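Local coordinates for SusD family protein (Bacteroides uniformis, PDB 7KV1), which probably binds beta-glucans at the cell surface of this gut bacterium, as a SusD-type glycan-binding protein, at residues L98-G110 against R499-A513. Numbering follows the deposited sequence.
Sequences LFNYEANENNTLG and RTNSWTAKKKYIPIA
The guanidinium of Arg499 stacks over one face of the Phe99 ring, planes 27° apart, a cation-pi contact, while Tyr101 OH sits over the centre of the opposite face of the guanidinium. A bend at chi3 (-81°) turns this flat group so that NE and NH2 both meet Phe99 O side-on, NH2 at 2.9 Å on a lone pair. With an alanine in place of Arg499, which removes both donors and the plate between the rings, Phe99 O would probably be left without these partners and the two aromatic side chains without their common packing surface. The edge of the Trp503 five-membered ring points at the face of Tyr101 (planes at 87°), whose hydroxyl is hydrogen-bonded to Met78 O.

Asparagines suit the next part of the contact, since a side-chain amide donates and accepts at once: Asn100 OD1 takes Thr500 N (2.8 Å) and Asn501 N from opposite faces of its plane, and Asn501 ND2 runs nearly straight to Asn100 O (2.9 Å). The long Lys507 reaches Tyr101 O with NZ (2.8 Å). Farther along, Pro511 packs on Ala103, and Thr108 OG1 donates to Pro511 O (2.7 Å).

Tyr101, at positive phi, is the C-prime residue of a Schellman motif ending helix 93-99; in this SusD-family fold the loop 499-513 covers that C-terminal end, using the carbonyls of Phe99, Asn100 and Tyr101 as acceptors.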
loop_
_atom_site.group_PDB
_atom_site.type_symbol
_atom_site.label_atom_id
_atom_site.label_comp_id
_atom_site.label_asym_id
_atom_site.label_seq_id
_atom_site.Cartn_x
_atom_site.Cartn_y
_atom_site.Cartn_z
ATOM N N LEU A 98 4.152 1.393 -17.449
ATOM C CA LEU A 98 4.228 0.424 -16.326
ATOM C C LEU A 98 3.059 -0.541 -16.452
ATOM O O LEU A 98 3.258 -1.752 -16.306
ATOM C CB LEU A 98 4.197 1.198 -15.001
ATOM C CG LEU A 98 5.518 1.902 -14.676
ATOM C CD1 LEU A 98 5.317 3.056 -13.722
ATOM C CD2 LEU A 98 6.533 0.903 -14.125
ATOM N N PHE A 99 1.875 -0.011 -16.720
ATOM C CA PHE A 99 0.623 -0.784 -16.844
ATOM C C PHE A 99 0.789 -1.860 -17.913
ATOM O O PHE A 99 0.267 -2.981 -17.737
ATOM C CB PHE A 99 -0.550 0.151 -17.134
ATOM C CG PHE A 99 -1.753 -0.535 -17.727
ATOM C CD1 PHE A 99 -1.826 -0.728 -19.093
ATOM C CD2 PHE A 99 -2.783 -1.000 -16.938
ATOM C CE1 PHE A 99 -2.917 -1.347 -19.659
ATOM C CE2 PHE A 99 -3.867 -1.656 -17.505
ATOM C CZ PHE A 99 -3.934 -1.808 -18.861
ATOM N N ASN A 100 1.509 -1.541 -18.977
ATOM C CA ASN A 100 1.700 -2.461 -20.122
ATOM C C ASN A 100 3.052 -3.186 -20.081
ATOM O O ASN A 100 3.412 -3.774 -21.128
ATOM C CB ASN A 100 1.521 -1.699 -21.420
ATOM C CG ASN A 100 1.132 -2.631 -22.541
ATOM O OD1 ASN A 100 0.533 -3.686 -22.298
ATOM N ND2 ASN A 100 1.573 -2.282 -23.730
ATOM N N TYR A 101 3.799 -3.115 -18.966
ATOM C CA TYR A 101 5.089 -3.858 -18.784
ATOM C C TYR A 101 6.098 -3.430 -19.834
ATOM O O TYR A 101 6.904 -4.272 -20.291
ATOM C CB TYR A 101 4.854 -5.373 -18.800
ATOM C CG TYR A 101 3.678 -5.734 -17.929
ATOM C CD1 TYR A 101 3.569 -5.244 -16.631
ATOM C CD2 TYR A 101 2.614 -6.441 -18.437
ATOM C CE1 TYR A 101 2.467 -5.513 -15.842
ATOM C CE2 TYR A 101 1.508 -6.718 -17.654
ATOM C CZ TYR A 101 1.430 -6.259 -16.353
ATOM O OH TYR A 101 0.274 -6.494 -15.652
ATOM N N GLU A 102 6.099 -2.128 -20.131
ATOM C CA GLU A 102 6.958 -1.497 -21.163
ATOM C C GLU A 102 7.618 -0.255 -20.579
ATOM O O GLU A 102 8.028 0.598 -21.377
ATOM C CB GLU A 102 6.156 -1.045 -22.378
ATOM C CG GLU A 102 5.643 -2.161 -23.203
ATOM C CD GLU A 102 4.998 -1.651 -24.482
ATOM O OE1 GLU A 102 4.596 -0.457 -24.486
ATOM O OE2 GLU A 102 4.882 -2.474 -25.457
ATOM N N ALA A 103 7.764 -0.172 -19.258
ATOM C CA ALA A 103 8.498 0.939 -18.612
ATOM C C ALA A 103 9.945 0.909 -19.097
ATOM O O ALA A 103 10.414 -0.119 -19.562
ATOM C CB ALA A 103 8.406 0.839 -17.105
ATOM N N ASN A 104 10.658 1.993 -18.893
ATOM C CA ASN A 104 12.094 2.083 -19.216
ATOM C C ASN A 104 12.701 3.115 -18.281
ATOM O O ASN A 104 11.972 3.690 -17.437
ATOM C CB ASN A 104 12.341 2.381 -20.704
ATOM C CG ASN A 104 11.744 3.684 -21.195
ATOM O OD1 ASN A 104 11.845 4.724 -20.562
ATOM N ND2 ASN A 104 11.152 3.636 -22.366
ATOM N N GLU A 105 13.987 3.367 -18.453
ATOM C CA GLU A 105 14.758 4.257 -17.549
ATOM C C GLU A 105 14.244 5.691 -17.666
ATOM O O GLU A 105 14.537 6.470 -16.756
ATOM C CB GLU A 105 16.256 4.154 -17.848
ATOM C CG GLU A 105 16.665 4.722 -19.204
ATOM C CD GLU A 105 16.595 3.777 -20.389
ATOM O OE1 GLU A 105 15.815 2.783 -20.329
ATOM O OE2 GLU A 105 17.343 4.029 -21.379
ATOM N N ASN A 106 13.457 6.046 -18.691
ATOM C CA ASN A 106 12.890 7.424 -18.759
ATOM C C ASN A 106 11.407 7.426 -18.330
ATOM O O ASN A 106 10.775 8.510 -18.364
ATOM C CB ASN A 106 13.108 8.059 -20.151
ATOM C CG ASN A 106 14.564 8.080 -20.582
ATOM O OD1 ASN A 106 14.921 7.544 -21.622
ATOM N ND2 ASN A 106 15.443 8.546 -19.731
ATOM N N ASN A 107 10.826 6.267 -18.003
ATOM C CA ASN A 107 9.354 6.114 -17.821
ATOM C C ASN A 107 9.120 5.074 -16.718
ATOM O O ASN A 107 8.820 3.903 -17.032
ATOM C CB ASN A 107 8.652 5.722 -19.123
ATOM C CG ASN A 107 8.634 6.843 -20.137
ATOM O OD1 ASN A 107 7.837 7.767 -20.015
ATOM N ND2 ASN A 107 9.538 6.792 -21.098
ATOM N N THR A 108 9.293 5.495 -15.475
ATOM C CA THR A 108 9.249 4.621 -14.279
ATOM C C THR A 108 8.770 5.459 -13.087
ATOM O O THR A 108 8.232 6.564 -13.303
ATOM C CB THR A 108 10.614 3.949 -14.131
ATOM O OG1 THR A 108 10.476 2.879 -13.191
ATOM C CG2 THR A 108 11.675 4.940 -13.704
ATOM N N LEU A 109 8.904 4.956 -11.869
ATOM C CA LEU A 109 8.488 5.670 -10.632
ATOM C C LEU A 109 9.719 6.258 -9.917
ATOM O O LEU A 109 9.914 6.007 -8.731
ATOM C CB LEU A 109 7.705 4.675 -9.789
ATOM C CG LEU A 109 6.372 4.228 -10.385
ATOM C CD1 LEU A 109 5.676 3.265 -9.461
ATOM C CD2 LEU A 109 5.461 5.415 -10.661
ATOM N N GLY A 110 10.499 7.076 -10.612
ATOM C CA GLY A 110 11.715 7.712 -10.060
ATOM C C GLY A 110 11.443 8.501 -8.794
ATOM O O GLY A 110 12.293 8.499 -7.886
ATOM N N ARG A 499 -3.931 -3.239 -22.380
ATOM C CA ARG A 499 -2.772 -4.092 -22.040
ATOM C C ARG A 499 -2.549 -5.036 -23.217
ATOM O O ARG A 499 -3.489 -5.747 -23.554
ATOM C CB ARG A 499 -3.021 -4.925 -20.784
ATOM C CG ARG A 499 -1.802 -5.729 -20.366
ATOM C CD ARG A 499 -1.999 -6.257 -18.944
ATOM N NE ARG A 499 -1.686 -5.221 -17.998
ATOM C CZ ARG A 499 -2.245 -5.043 -16.798
ATOM N NH1 ARG A 499 -3.244 -5.814 -16.385
ATOM N NH2 ARG A 499 -1.817 -4.047 -16.043
ATOM N N THR A 500 -1.356 -5.016 -23.804
ATOM C CA THR A 500 -1.021 -5.860 -24.986
ATOM C C THR A 500 0.103 -6.837 -24.633
ATOM O O THR A 500 0.354 -7.668 -25.483
ATOM C CB THR A 500 -0.592 -5.028 -26.198
ATOM O OG1 THR A 500 0.602 -4.361 -25.785
ATOM C CG2 THR A 500 -1.676 -4.070 -26.657
ATOM N N ASN A 501 0.720 -6.737 -23.434
ATOM C CA ASN A 501 1.793 -7.645 -22.956
ATOM C C ASN A 501 1.229 -8.476 -21.796
ATOM O O ASN A 501 0.253 -8.026 -21.117
ATOM C CB ASN A 501 3.066 -6.850 -22.638
ATOM C CG ASN A 501 3.629 -6.133 -23.851
ATOM O OD1 ASN A 501 3.845 -6.739 -24.894
ATOM N ND2 ASN A 501 3.847 -4.834 -23.742
ATOM N N SER A 502 1.751 -9.683 -21.607
ATOM C CA SER A 502 1.502 -10.514 -20.402
ATOM C C SER A 502 2.638 -10.306 -19.394
ATOM O O SER A 502 3.807 -10.150 -19.787
ATOM C CB SER A 502 1.339 -11.941 -20.775
ATOM O OG SER A 502 0.268 -12.064 -21.694
ATOM N N TRP A 503 2.310 -10.241 -18.116
ATOM C CA TRP A 503 3.341 -10.141 -17.056
ATOM C C TRP A 503 4.223 -11.395 -17.049
ATOM O O TRP A 503 3.668 -12.507 -17.077
ATOM C CB TRP A 503 2.683 -9.963 -15.692
ATOM C CG TRP A 503 3.646 -9.638 -14.592
ATOM C CD1 TRP A 503 3.948 -8.400 -14.120
ATOM C CD2 TRP A 503 4.410 -10.563 -13.808
ATOM N NE1 TRP A 503 4.822 -8.494 -13.070
ATOM C CE2 TRP A 503 5.122 -9.812 -12.850
ATOM C CE3 TRP A 503 4.547 -11.957 -13.796
ATOM C CZ2 TRP A 503 5.977 -10.392 -11.904
ATOM C CZ3 TRP A 503 5.377 -12.534 -12.854
ATOM C CH2 TRP A 503 6.101 -11.763 -11.934
ATOM N N THR A 504 5.534 -11.207 -16.934
ATOM C CA THR A 504 6.544 -12.278 -16.724
ATOM C C THR A 504 7.521 -11.804 -15.647
ATOM O O THR A 504 7.503 -10.627 -15.279
ATOM C CB THR A 504 7.272 -12.676 -18.016
ATOM O OG1 THR A 504 7.957 -11.526 -18.491
ATOM C CG2 THR A 504 6.332 -13.187 -19.080
ATOM N N ALA A 505 8.298 -12.735 -15.110
ATOM C CA ALA A 505 9.145 -12.545 -13.913
ATOM C C ALA A 505 10.094 -11.367 -14.092
ATOM O O ALA A 505 10.413 -10.695 -13.111
ATOM C CB ALA A 505 9.900 -13.848 -13.656
ATOM N N LYS A 506 10.560 -11.106 -15.308
ATOM C CA LYS A 506 11.504 -9.975 -15.510
ATOM C C LYS A 506 10.816 -8.615 -15.272
ATOM O O LYS A 506 11.520 -7.644 -15.149
ATOM C CB LYS A 506 12.113 -10.037 -16.905
ATOM C CG LYS A 506 11.171 -9.823 -18.067
ATOM C CD LYS A 506 11.959 -9.908 -19.371
ATOM C CE LYS A 506 11.078 -9.805 -20.589
ATOM N NZ LYS A 506 11.935 -9.653 -21.783
ATOM N N LYS A 507 9.491 -8.561 -15.214
ATOM C CA LYS A 507 8.727 -7.311 -14.967
ATOM C C LYS A 507 8.561 -7.079 -13.458
ATOM O O LYS A 507 7.961 -6.083 -13.090
ATOM C CB LYS A 507 7.368 -7.386 -15.671
ATOM C CG LYS A 507 7.436 -7.679 -17.170
ATOM C CD LYS A 507 8.301 -6.692 -17.938
ATOM C CE LYS A 507 8.325 -6.925 -19.448
ATOM N NZ LYS A 507 9.134 -5.874 -20.108
ATOM N N LYS A 508 9.043 -7.987 -12.617
ATOM C CA LYS A 508 8.885 -7.919 -11.148
ATOM C C LYS A 508 9.616 -6.738 -10.523
ATOM O O LYS A 508 9.155 -6.271 -9.475
ATOM C CB LYS A 508 9.426 -9.195 -10.507
ATOM C CG LYS A 508 9.141 -9.299 -9.021
ATOM C CD LYS A 508 9.248 -10.729 -8.502
ATOM C CE LYS A 508 9.059 -10.772 -7.007
ATOM N NZ LYS A 508 9.002 -12.173 -6.507
ATOM N N TYR A 509 10.710 -6.281 -11.111
ATOM C CA TYR A 509 11.507 -5.126 -10.619
ATOM C C TYR A 509 11.506 -4.075 -11.723
ATOM O O TYR A 509 12.035 -4.354 -12.799
ATOM C CB TYR A 509 12.916 -5.576 -10.228
ATOM C CG TYR A 509 12.901 -6.761 -9.298
ATOM C CD1 TYR A 509 12.309 -6.656 -8.052
ATOM C CD2 TYR A 509 13.438 -7.977 -9.663
ATOM C CE1 TYR A 509 12.258 -7.726 -7.179
ATOM C CE2 TYR A 509 13.375 -9.065 -8.814
ATOM C CZ TYR A 509 12.813 -8.928 -7.557
ATOM O OH TYR A 509 12.720 -10.004 -6.713
ATOM N N ILE A 510 10.864 -2.935 -11.485
ATOM C CA ILE A 510 10.695 -1.896 -12.538
ATOM C C ILE A 510 12.046 -1.222 -12.789
ATOM O O ILE A 510 12.964 -1.273 -11.974
ATOM C CB ILE A 510 9.574 -0.912 -12.150
ATOM C CG1 ILE A 510 9.996 -0.038 -10.973
ATOM C CG2 ILE A 510 8.294 -1.688 -11.878
ATOM C CD1 ILE A 510 9.010 1.012 -10.598
ATOM N N PRO A 511 12.207 -0.542 -13.939
ATOM C CA PRO A 511 13.446 0.194 -14.221
ATOM C C PRO A 511 13.817 1.242 -13.151
ATOM O O PRO A 511 12.965 1.961 -12.653
ATOM C CB PRO A 511 13.136 0.872 -15.571
ATOM C CG PRO A 511 12.082 -0.022 -16.183
ATOM C CD PRO A 511 11.216 -0.428 -15.006
ATOM N N ILE A 512 15.115 1.348 -12.873
ATOM C CA ILE A 512 15.721 2.477 -12.117
ATOM C C ILE A 512 15.784 3.670 -13.084
ATOM O O ILE A 512 16.087 3.450 -14.294
ATOM C CB ILE A 512 17.088 2.051 -11.572
ATOM C CG1 ILE A 512 16.953 0.837 -10.629
ATOM C CG2 ILE A 512 17.789 3.196 -10.886
ATOM C CD1 ILE A 512 18.287 0.204 -10.260
ATOM N N ALA A 513 15.500 4.873 -12.589
ATOM C CA ALA A 513 15.444 6.105 -13.405
ATOM C C ALA A 513 16.849 6.440 -13.918
ATOM O O ALA A 513 17.832 6.299 -13.175
ATOM C CB ALA A 513 14.832 7.242 -12.639
#